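Muramidase (Sodiomyces alcalophilus, PDB 6ZM8) hydrolyses the glycan strands of bacterial peptidoglycan, acting as a fungal lysozyme (muramidase) of glycoside hydrolase family 25. Local coordinates at residues A71-F76 against V121-G126; L94-N99 against P132-T137; S111-W116 against Q143-S148; N115-F120 against N149-R154. One frame throughout, in Å; residues are numbered along the deposited sequence.

Overall arrangement
Helix 110-128 ties the four contacts together. Its residues enter contact 3 first (111-116), then contact 4 (115-120), then contact 1 (121-126), and the contact centres follow that order. The centres of contacts 3 and 4 are about 9 Å apart. Those of contacts 1 and 4 are about 12 Å apart, and those of contacts 1 and 3 about 18 Å. Contact 1 sets the helix against helix 69-78, contact 3 against helix 138-145, and contact 4 against the loop that leads on to strand 157-160. Contact 2 pairs strands 93-95 and 133-136, which the same helix connects in a beta-alpha-beta unit. Together they join neighbouring units of the TIM-type barrel.

Contact 1 (A71-F76 against V121-G126); sequences AQARYF and VTTYHG
Ala73 is the point at which helix 69-78 comes closest to Tyr124 on helix 110-128, their CA atoms 5.2 Å apart. The methyl CB of Ala73 faces the second helix, where it rests 3.8 Å from Thr123 CG2 and packs beside the backbone N and CB of Tyr124. A residue this small permits the short segments to approach to 8.2 Å between axes, running at 36° to one another. Arg74 adds a looser contact at the margin: its chain is bent at chi3, and NH1 lies 4.2 Å from Thr123 CG2. The hydroxyl of Thr123 is bonded within its own helix, to Asp119 O. Phe76 closes the segment's contribution. Its ring brings CE2 to 3.5 Å from Tyr124 CE1, with CD2 close to the same atom. The two planes are 28° apart but slid past each other, the centroids 5.5 Å apart, so overlap is slight. The OH of Tyr124 bonds to Gly81 O and Gly92 N. An alanine at Tyr124 would probably leave a gap beside Phe76, which would keep only Phe120 of these two ring neighbours, and leave Gly81 O and Gly92 N without the phenol. The two helices, 69-78 and 110-128, are neighbours in the helical layer round the TIM-type barrel.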
# COMPACT_ATOMS: atom_id res chain seq x y z
N ALA A 71 -6.16 -10.08 -12.67
CA ALA A 71 -5.85 -11.35 -12.01
C ALA A 71 -5.18 -11.09 -10.67
O ALA A 71 -5.44 -11.79 -9.67
CB ALA A 71 -4.97 -12.21 -12.89
N GLN A 72 -4.29 -10.10 -10.62
CA GLN A 72 -3.60 -9.81 -9.36
C GLN A 72 -4.54 -9.14 -8.35
O GLN A 72 -4.41 -9.42 -7.15
CB GLN A 72 -2.33 -8.99 -9.63
CG GLN A 72 -1.26 -9.94 -10.16
CD GLN A 72 0.08 -9.32 -10.49
OE1 GLN A 72 0.62 -8.52 -9.71
NE2 GLN A 72 0.61 -9.71 -11.62
N ALA A 73 -5.47 -8.30 -8.81
CA ALA A 73 -6.44 -7.73 -7.87
C ALA A 73 -7.32 -8.83 -7.27
O ALA A 73 -7.62 -8.79 -6.07
CB ALA A 73 -7.30 -6.69 -8.58
N ARG A 74 -7.75 -9.79 -8.09
CA ARG A 74 -8.55 -10.90 -7.56
C ARG A 74 -7.74 -11.71 -6.55
O ARG A 74 -8.27 -12.11 -5.49
CB ARG A 74 -9.02 -11.84 -8.69
CG ARG A 74 -10.14 -11.30 -9.53
CD ARG A 74 -10.68 -12.32 -10.54
NE ARG A 74 -9.80 -12.46 -11.71
CZ ARG A 74 -9.84 -11.70 -12.85
NH1 ARG A 74 -10.69 -10.68 -12.86
NH2 ARG A 74 -8.99 -11.89 -13.82
N TYR A 75 -6.49 -12.02 -6.87
CA TYR A 75 -5.66 -12.81 -5.96
C TYR A 75 -5.46 -12.08 -4.63
O TYR A 75 -5.59 -12.65 -3.55
CB TYR A 75 -4.32 -13.10 -6.64
CG TYR A 75 -3.43 -14.02 -5.86
CD1 TYR A 75 -3.75 -15.33 -5.66
CD2 TYR A 75 -2.23 -13.57 -5.33
CE1 TYR A 75 -2.90 -16.21 -4.97
CE2 TYR A 75 -1.37 -14.42 -4.64
CZ TYR A 75 -1.69 -15.74 -4.48
OH TYR A 75 -0.80 -16.56 -3.85
N PHE A 76 -5.13 -10.79 -4.72
CA PHE A 76 -4.95 -9.97 -3.52
C PHE A 76 -6.23 -9.92 -2.68
O PHE A 76 -6.20 -10.16 -1.46
CB PHE A 76 -4.53 -8.57 -3.97
CG PHE A 76 -4.43 -7.56 -2.87
CD1 PHE A 76 -3.67 -7.78 -1.72
CD2 PHE A 76 -5.03 -6.30 -3.03
CE1 PHE A 76 -3.51 -6.78 -0.77
CE2 PHE A 76 -4.85 -5.30 -2.09
CZ PHE A 76 -4.09 -5.54 -0.96
N VAL A 121 -6.82 -1.47 -10.36
CA VAL A 121 -7.60 -0.66 -9.41
C VAL A 121 -9.11 -0.75 -9.72
O VAL A 121 -9.91 -0.68 -8.81
CB VAL A 121 -7.11 0.81 -9.34
CG1 VAL A 121 -5.61 0.88 -9.07
CG2 VAL A 121 -7.44 1.60 -10.58
N THR A 122 -9.50 -0.83 -11.01
CA THR A 122 -10.91 -1.01 -11.33
C THR A 122 -11.40 -2.36 -10.80
O THR A 122 -12.51 -2.46 -10.24
CB THR A 122 -11.11 -0.87 -12.84
OG1 THR A 122 -10.87 0.47 -13.22
CG2 THR A 122 -12.51 -1.24 -13.27
N THR A 123 -10.61 -3.41 -10.99
CA THR A 123 -11.02 -4.74 -10.52
C THR A 123 -11.12 -4.77 -9.00
O THR A 123 -12.09 -5.28 -8.43
CB THR A 123 -10.07 -5.80 -11.06
OG1 THR A 123 -10.09 -5.78 -12.50
CG2 THR A 123 -10.48 -7.19 -10.61
N TYR A 124 -10.11 -4.21 -8.32
CA TYR A 124 -10.13 -4.20 -6.86
C TYR A 124 -11.38 -3.47 -6.33
O TYR A 124 -12.01 -3.91 -5.39
CB TYR A 124 -8.83 -3.57 -6.33
CG TYR A 124 -8.74 -3.63 -4.82
CD1 TYR A 124 -8.34 -4.79 -4.16
CD2 TYR A 124 -9.08 -2.52 -4.05
CE1 TYR A 124 -8.29 -4.85 -2.78
CE2 TYR A 124 -9.03 -2.57 -2.66
CZ TYR A 124 -8.64 -3.74 -2.02
OH TYR A 124 -8.63 -3.75 -0.65
N HIS A 125 -11.68 -2.33 -6.96
CA HIS A 125 -12.88 -1.55 -6.55
C HIS A 125 -14.18 -2.34 -6.82
O HIS A 125 -15.10 -2.30 -6.01
CB HIS A 125 -12.85 -0.22 -7.28
CG HIS A 125 -14.04 0.63 -7.04
ND1 HIS A 125 -15.11 0.62 -7.89
CD2 HIS A 125 -14.31 1.51 -6.07
CE1 HIS A 125 -16.03 1.49 -7.42
NE2 HIS A 125 -15.57 2.03 -6.31
N GLY A 126 -14.25 -3.04 -7.95
CA GLY A 126 -15.42 -3.83 -8.23
C GLY A 126 -15.62 -4.96 -7.24
O GLY A 126 -16.76 -5.36 -6.96

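Contact 2 (L94-N99 against P132-T137)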
# COMPACT_ATOMS: atom_id res chain seq x y z
N LEU A 94 -1.72 -1.10 -3.53
CA LEU A 94 -0.96 -1.62 -4.66
C LEU A 94 0.46 -1.06 -4.54
O LEU A 94 0.67 0.14 -4.71
CB LEU A 94 -1.60 -1.16 -5.96
CG LEU A 94 -0.84 -1.57 -7.22
CD1 LEU A 94 -0.80 -3.09 -7.38
CD2 LEU A 94 -1.46 -0.92 -8.44
N ASP A 95 1.43 -1.96 -4.28
CA ASP A 95 2.85 -1.58 -4.22
C ASP A 95 3.41 -1.79 -5.62
O ASP A 95 3.67 -2.94 -6.05
CB ASP A 95 3.51 -2.46 -3.16
CG ASP A 95 5.00 -2.32 -3.06
OD1 ASP A 95 5.59 -1.57 -3.86
OD2 ASP A 95 5.58 -2.99 -2.17
N ILE A 96 3.53 -0.68 -6.35
CA ILE A 96 3.89 -0.67 -7.76
C ILE A 96 5.19 0.14 -7.90
O ILE A 96 5.19 1.38 -7.78
CB ILE A 96 2.71 -0.21 -8.64
CG1 ILE A 96 3.08 -0.14 -10.11
CG2 ILE A 96 2.10 1.12 -8.22
CD1 ILE A 96 3.44 -1.45 -10.75
N GLU A 97 6.29 -0.58 -8.06
CA GLU A 97 7.61 -0.00 -7.93
C GLU A 97 8.62 -0.83 -8.74
O GLU A 97 8.27 -1.77 -9.44
CB GLU A 97 8.03 0.04 -6.44
CG GLU A 97 8.19 -1.35 -5.85
CD GLU A 97 8.78 -1.29 -4.44
OE1 GLU A 97 10.04 -1.29 -4.33
OE2 GLU A 97 8.04 -1.30 -3.46
N TYR A 98 9.89 -0.49 -8.55
CA TYR A 98 11.01 -1.06 -9.31
C TYR A 98 10.91 -2.58 -9.36
O TYR A 98 10.82 -3.28 -8.34
CB TYR A 98 12.35 -0.70 -8.64
CG TYR A 98 12.43 0.75 -8.20
CD1 TYR A 98 12.89 1.75 -9.05
CD2 TYR A 98 12.03 1.12 -6.92
CE1 TYR A 98 12.90 3.08 -8.64
CE2 TYR A 98 12.06 2.42 -6.50
CZ TYR A 98 12.48 3.41 -7.36
OH TYR A 98 12.48 4.69 -6.86
N ASN A 99 11.06 -3.11 -10.57
CA ASN A 99 11.17 -4.57 -10.73
C ASN A 99 12.33 -5.11 -9.89
O ASN A 99 13.47 -4.67 -10.06
CB ASN A 99 11.42 -4.82 -12.20
CG ASN A 99 11.48 -6.29 -12.58
OD1 ASN A 99 11.32 -7.19 -11.75
ND2 ASN A 99 11.69 -6.51 -13.88
N PRO A 132 -8.07 1.25 -4.31
CA PRO A 132 -6.87 0.95 -3.54
C PRO A 132 -6.01 2.20 -3.38
O PRO A 132 -6.02 3.13 -4.18
CB PRO A 132 -6.17 -0.12 -4.36
CG PRO A 132 -6.55 0.25 -5.78
CD PRO A 132 -7.98 0.75 -5.69
N VAL A 133 -5.19 2.16 -2.32
CA VAL A 133 -4.06 3.07 -2.20
C VAL A 133 -2.99 2.65 -3.21
O VAL A 133 -2.84 1.45 -3.50
CB VAL A 133 -3.54 2.96 -0.75
CG1 VAL A 133 -2.17 3.60 -0.54
CG2 VAL A 133 -4.56 3.57 0.21
N ILE A 134 -2.26 3.63 -3.76
CA ILE A 134 -1.11 3.34 -4.61
C ILE A 134 0.16 3.73 -3.85
O ILE A 134 0.32 4.90 -3.48
CB ILE A 134 -1.20 4.07 -5.95
CG1 ILE A 134 -2.30 3.45 -6.80
CG2 ILE A 134 0.16 4.06 -6.68
CD1 ILE A 134 -2.61 4.19 -8.08
N TYR A 135 1.04 2.74 -3.65
CA TYR A 135 2.38 2.95 -3.10
C TYR A 135 3.36 2.97 -4.26
O TYR A 135 3.42 2.02 -5.05
CB TYR A 135 2.75 1.85 -2.12
CG TYR A 135 4.21 1.89 -1.68
CD1 TYR A 135 5.21 1.28 -2.45
CD2 TYR A 135 4.59 2.51 -0.51
CE1 TYR A 135 6.52 1.29 -2.05
CE2 TYR A 135 5.92 2.51 -0.07
CZ TYR A 135 6.90 1.89 -0.85
OH TYR A 135 8.21 1.82 -0.47
N THR A 136 4.14 4.04 -4.34
CA THR A 136 5.14 4.15 -5.39
C THR A 136 6.18 5.20 -4.97
O THR A 136 6.14 5.73 -3.86
CB THR A 136 4.46 4.47 -6.75
OG1 THR A 136 5.38 4.20 -7.82
CG2 THR A 136 3.96 5.89 -6.85
N THR A 137 7.10 5.48 -5.91
CA THR A 137 8.02 6.59 -5.78
C THR A 137 7.82 7.51 -6.97
O THR A 137 7.42 7.09 -8.06
CB THR A 137 9.48 6.13 -5.71
OG1 THR A 137 9.83 5.61 -6.99
CG2 THR A 137 9.70 5.11 -4.61
O HOH W 1 9.17 -0.78 -0.91
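Thr137 OG1 is approached by several groups: it lies 2.8 Å from Tyr98 OH and, at the N-cap of helix 138-145, accepts the backbone N-H of Trp140. The side chains of Tyr98 and Thr137 cross at about a right angle, and Tyr98 OH also bonds to Asp139 OD2. Upstream, the strands run parallel. Leu94 N donates to Val133 O, Tyr135 N donates to Leu94 O at 2.8 Å, and Ile96 N donates to Tyr135 O at 3.0 Å. Beyond this ladder a side chain continues the pairing: Thr136 OG1, anti to its backbone N (chi1 -163°), donates to Ile96 O at 2.8 Å. Ile96 CG2 meets Ile134 CG2 at 3.8 Å. Around the Tyr135 ring gather two acids: Glu97 OE2 lies at its edge, 3.3 Å from CE1, and Asp95 OD1 is 3.2 Å from CD1. A water donates to both Glu97 OE2 and Tyr135 OH, and that hydroxyl is bonded to Gln180 as well. Asp95, Ile96 and Glu97 match the Asp-X-Glu motif of family 25, so this end of the parallel beta-alpha-beta pair is consistent with the active-site end of the TIM-type barrel.

Contact 3 (S111-W116 against Q143-S148); sequences SAMVNW and QCTGNS
Met113 and Val114 pack against the last turn of helix 138-145 (Cys144, Thr145) and the loop after it (Ser148), joining two successive outer helices of the TIM-type barrel. Met113 presents the base of its side chain: CB lies 3.3 Å from Cys144 O. With CG anti to the backbone N (chi1 -175°), the chain crosses Thr145 obliquely, and CG comes to 4.1 Å from Thr145 CG2. Further out, the methionine bends twice and its side chain also touches Trp140. Val114, one residue on, uses a single branch for most of its contact. CG2 reaches to 3.7 Å from the carbonyl O of Thr145 and equally close to Ser148 CB, with Thr145 CB next to it, so one methyl sits among the helix end and the loop beyond. The other branch, CG1, stands farther off from Ser148 OG. These are van der Waals contacts of aliphatic carbons with carbonyl oxygens and other carbons. Other bonds fix the segment they rest on: Cys144 is joined to Cys105 by a disulfide, and Ser148 OG is bonded to the backbone N of Arg150. Gly146 and Asn147 both have positive phi, and past them CB of Ser148 points toward helix 110-128. An ST motif spans that turn. Thr145 OG1, which is also bonded to Trp141 O, accepts the N-H of Ser148 at 3.0 Å in an almost straight bond of 176°.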
# COMPACT_ATOMS: atom_id res chain seq x y z
N SER A 111 2.21 3.51 -21.46
CA SER A 111 0.77 3.39 -21.60
C SER A 111 0.28 2.00 -21.22
O SER A 111 -0.79 1.85 -20.62
CB SER A 111 0.38 3.78 -23.03
OG SER A 111 0.99 2.92 -23.99
N ALA A 112 1.05 0.94 -21.54
CA ALA A 112 0.66 -0.39 -21.13
C ALA A 112 0.68 -0.49 -19.59
O ALA A 112 -0.16 -1.19 -19.00
CB ALA A 112 1.54 -1.47 -21.73
N MET A 113 1.64 0.15 -18.96
CA MET A 113 1.70 0.13 -17.50
C MET A 113 0.49 0.85 -16.89
O MET A 113 -0.11 0.37 -15.93
CB MET A 113 3.01 0.77 -17.04
CG MET A 113 3.21 0.69 -15.52
SD MET A 113 3.38 -0.96 -14.85
CE MET A 113 5.06 -1.31 -15.35
N VAL A 114 0.13 2.01 -17.45
CA VAL A 114 -1.08 2.70 -17.00
C VAL A 114 -2.29 1.79 -17.15
O VAL A 114 -3.12 1.69 -16.24
CB VAL A 114 -1.25 4.02 -17.75
CG1 VAL A 114 -2.63 4.64 -17.52
CG2 VAL A 114 -0.16 5.01 -17.36
N ASN A 115 -2.41 1.09 -18.29
CA ASN A 115 -3.55 0.20 -18.46
C ASN A 115 -3.54 -0.94 -17.43
O ASN A 115 -4.61 -1.34 -16.97
CB ASN A 115 -3.55 -0.41 -19.88
CG ASN A 115 -3.82 0.58 -20.98
OD1 ASN A 115 -4.22 1.72 -20.73
ND2 ASN A 115 -3.61 0.12 -22.20
N TRP A 116 -2.37 -1.46 -17.11
CA TRP A 116 -2.27 -2.54 -16.14
C TRP A 116 -2.76 -2.07 -14.77
O TRP A 116 -3.54 -2.73 -14.09
CB TRP A 116 -0.81 -3.03 -16.08
CG TRP A 116 -0.62 -4.26 -15.27
CD1 TRP A 116 -0.53 -5.53 -15.78
CD2 TRP A 116 -0.55 -4.38 -13.84
NE1 TRP A 116 -0.41 -6.44 -14.74
CE2 TRP A 116 -0.43 -5.77 -13.56
CE3 TRP A 116 -0.55 -3.49 -12.77
CZ2 TRP A 116 -0.34 -6.26 -12.26
CZ3 TRP A 116 -0.47 -3.97 -11.47
CH2 TRP A 116 -0.39 -5.35 -11.23
N GLN A 143 9.22 7.42 -14.71
CA GLN A 143 9.81 6.63 -15.79
C GLN A 143 8.85 5.60 -16.36
O GLN A 143 8.88 5.28 -17.56
CB GLN A 143 11.00 5.89 -15.23
CG GLN A 143 12.09 6.84 -14.86
CD GLN A 143 13.32 6.15 -14.37
OE1 GLN A 143 13.71 5.08 -14.77
NE2 GLN A 143 14.22 6.86 -13.67
N CYS A 144 8.07 4.97 -15.49
CA CYS A 144 7.33 3.78 -15.91
C CYS A 144 5.87 4.04 -16.29
O CYS A 144 5.28 3.19 -16.97
CB CYS A 144 7.39 2.68 -14.86
SG CYS A 144 9.08 2.10 -14.51
N THR A 145 5.31 5.19 -15.90
CA THR A 145 3.94 5.54 -16.31
C THR A 145 3.91 6.81 -17.15
O THR A 145 2.82 7.22 -17.55
CB THR A 145 2.95 5.70 -15.13
OG1 THR A 145 3.14 6.97 -14.48
CG2 THR A 145 3.01 4.56 -14.15
N GLY A 146 5.05 7.44 -17.39
CA GLY A 146 5.03 8.77 -18.01
C GLY A 146 4.50 9.82 -17.06
O GLY A 146 3.99 10.86 -17.50
N ASN A 147 4.61 9.57 -15.76
CA ASN A 147 4.09 10.49 -14.73
C ASN A 147 2.58 10.70 -14.93
O ASN A 147 2.11 11.85 -15.04
CB ASN A 147 4.88 11.79 -14.64
CG ASN A 147 4.84 12.39 -13.24
OD1 ASN A 147 4.28 11.81 -12.32
ND2 ASN A 147 5.46 13.54 -13.10
N SER A 148 1.84 9.60 -14.93
CA SER A 148 0.41 9.65 -15.23
C SER A 148 -0.40 10.24 -14.07
O SER A 148 -0.23 9.79 -12.92
CB SER A 148 -0.08 8.24 -15.47
OG SER A 148 -1.49 8.22 -15.69

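Contact 4 (N115-F120 against N149-R154); sequences NWIEDF and NRFANR
Glu118 meets two arginines, Arg150 and Arg154, with one carboxylate. Its CG is anti to the backbone N, chi2 (66°) turns CD toward the loop, and OE1 is shared by both arginines. Arg154, its chain bent at chi3, grips the carboxylate end-on: NH1 donates to OE2 of Glu118 at 2.8 Å and NH2 donates to OE1 of Glu118 at 2.8 Å. Both bonds use syn lone pairs, and the two flat groups are nearly coplanar, 14° apart. Arg150 comes to the same OE1 quite differently. Its guanidinium stands almost perpendicular to the carboxylate, and NH2 forms a salt bridge with Glu118 OE1 at 2.8 Å. The chain of Arg150 is nearly eclipsed at chi3 (3°), an unfavourable torsion that sets NE close to CB. Arg154 NH2 has a second acceptor in Arg150 O, 3.1 Å away and above that carbonyl's plane, and the guanidinium of Arg154 makes a cation-pi contact with Trp131. Phe151 packs beside the charged groups, CE1 3.5 Å from Glu118 OE1. Ile117 CG2 sits over one face of the ring in a CH-pi contact, 3.7 Å from the centroid and offset toward the rim; Arg150 CB lies over the opposite face. A leucine in place of Arg154 would probably leave Glu118 OE2 without its mate and OE1 held by Arg150 alone of the two arginines, so that the carboxylate could turn more easily. With two positive groups around it, Glu118 is likely to stay ionised, and its charge ties the loop before strand 157-160 to helix 110-128.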
# COMPACT_ATOMS: atom_id res chain seq x y z
N ASN A 115 -2.41 1.09 -18.29
CA ASN A 115 -3.55 0.20 -18.46
C ASN A 115 -3.54 -0.94 -17.43
O ASN A 115 -4.61 -1.34 -16.97
CB ASN A 115 -3.55 -0.41 -19.88
CG ASN A 115 -3.82 0.58 -20.98
OD1 ASN A 115 -4.22 1.72 -20.73
ND2 ASN A 115 -3.61 0.12 -22.20
N TRP A 116 -2.37 -1.46 -17.11
CA TRP A 116 -2.27 -2.54 -16.14
C TRP A 116 -2.76 -2.07 -14.77
O TRP A 116 -3.54 -2.73 -14.09
CB TRP A 116 -0.81 -3.03 -16.08
CG TRP A 116 -0.62 -4.26 -15.27
CD1 TRP A 116 -0.53 -5.53 -15.78
CD2 TRP A 116 -0.55 -4.38 -13.84
NE1 TRP A 116 -0.41 -6.44 -14.74
CE2 TRP A 116 -0.43 -5.77 -13.56
CE3 TRP A 116 -0.55 -3.49 -12.77
CZ2 TRP A 116 -0.34 -6.26 -12.26
CZ3 TRP A 116 -0.47 -3.97 -11.47
CH2 TRP A 116 -0.39 -5.35 -11.23
N ILE A 117 -2.26 -0.90 -14.36
CA ILE A 117 -2.67 -0.32 -13.07
C ILE A 117 -4.18 -0.06 -13.08
O ILE A 117 -4.86 -0.35 -12.10
CB ILE A 117 -1.85 0.94 -12.78
CG1 ILE A 117 -0.36 0.59 -12.64
CG2 ILE A 117 -2.37 1.63 -11.51
CD1 ILE A 117 0.56 1.81 -12.73
N GLU A 118 -4.71 0.50 -14.19
CA GLU A 118 -6.15 0.73 -14.29
C GLU A 118 -6.92 -0.57 -14.10
O GLU A 118 -7.95 -0.61 -13.42
CB GLU A 118 -6.46 1.37 -15.64
CG GLU A 118 -7.95 1.67 -15.84
CD GLU A 118 -8.46 2.72 -14.89
OE1 GLU A 118 -7.99 3.87 -14.94
OE2 GLU A 118 -9.26 2.38 -14.01
N ASP A 119 -6.44 -1.65 -14.72
CA ASP A 119 -7.12 -2.93 -14.59
C ASP A 119 -7.10 -3.40 -13.13
O ASP A 119 -8.11 -3.89 -12.60
CB ASP A 119 -6.46 -3.95 -15.53
CG ASP A 119 -7.26 -5.20 -15.79
OD1 ASP A 119 -8.48 -5.18 -15.68
OD2 ASP A 119 -6.59 -6.21 -16.16
N PHE A 120 -5.96 -3.26 -12.46
CA PHE A 120 -5.90 -3.63 -11.04
C PHE A 120 -6.88 -2.79 -10.21
O PHE A 120 -7.65 -3.32 -9.40
CB PHE A 120 -4.46 -3.47 -10.52
CG PHE A 120 -4.31 -3.94 -9.09
CD1 PHE A 120 -4.71 -3.14 -8.02
CD2 PHE A 120 -3.77 -5.19 -8.83
CE1 PHE A 120 -4.61 -3.61 -6.71
CE2 PHE A 120 -3.65 -5.65 -7.51
CZ PHE A 120 -4.07 -4.86 -6.46
N ASN A 149 -1.35 11.11 -14.39
CA ASN A 149 -2.28 11.65 -13.39
C ASN A 149 -3.58 10.84 -13.31
O ASN A 149 -4.49 11.28 -12.62
CB ASN A 149 -2.59 13.11 -13.65
CG ASN A 149 -3.34 13.33 -14.93
OD1 ASN A 149 -3.80 12.41 -15.58
ND2 ASN A 149 -3.49 14.61 -15.29
N ARG A 150 -3.66 9.68 -13.95
CA ARG A 150 -4.94 9.01 -14.16
C ARG A 150 -5.59 8.48 -12.90
O ARG A 150 -6.79 8.23 -12.92
CB ARG A 150 -4.81 7.93 -15.23
CG ARG A 150 -4.72 8.69 -16.58
CD ARG A 150 -5.05 7.94 -17.84
NE ARG A 150 -5.47 6.59 -17.49
CZ ARG A 150 -6.56 5.94 -17.83
NH1 ARG A 150 -7.51 6.47 -18.61
NH2 ARG A 150 -6.69 4.72 -17.32
N PHE A 151 -4.83 8.26 -11.84
CA PHE A 151 -5.34 7.57 -10.65
C PHE A 151 -5.52 8.51 -9.47
O PHE A 151 -6.10 8.08 -8.46
CB PHE A 151 -4.41 6.42 -10.26
CG PHE A 151 -4.20 5.52 -11.44
CD1 PHE A 151 -5.21 4.70 -11.91
CD2 PHE A 151 -3.00 5.53 -12.12
CE1 PHE A 151 -5.06 3.98 -13.09
CE2 PHE A 151 -2.85 4.80 -13.30
CZ PHE A 151 -3.88 4.03 -13.78
N ALA A 152 -5.06 9.76 -9.55
CA ALA A 152 -4.99 10.60 -8.35
C ALA A 152 -6.35 10.94 -7.75
O ALA A 152 -6.46 11.09 -6.53
CB ALA A 152 -4.23 11.86 -8.65
N ASN A 153 -7.40 11.01 -8.57
CA ASN A 153 -8.74 11.37 -8.08
C ASN A 153 -9.55 10.15 -7.59
O ASN A 153 -10.73 10.24 -7.26
CB ASN A 153 -9.52 12.02 -9.21
CG ASN A 153 -10.89 12.49 -8.78
OD1 ASN A 153 -11.04 13.26 -7.83
ND2 ASN A 153 -11.89 12.03 -9.49
N ARG A 154 -8.96 9.01 -7.60
CA ARG A 154 -9.54 7.81 -7.00
C ARG A 154 -8.68 7.21 -5.88
O ARG A 154 -9.21 6.76 -4.87
CB ARG A 154 -9.77 6.72 -8.05
CG ARG A 154 -10.93 7.03 -8.99
CD ARG A 154 -11.01 6.06 -10.16
NE ARG A 154 -9.88 6.26 -11.05
CZ ARG A 154 -9.50 5.39 -11.99
NH1 ARG A 154 -10.17 4.25 -12.14
NH2 ARG A 154 -8.49 5.66 -12.78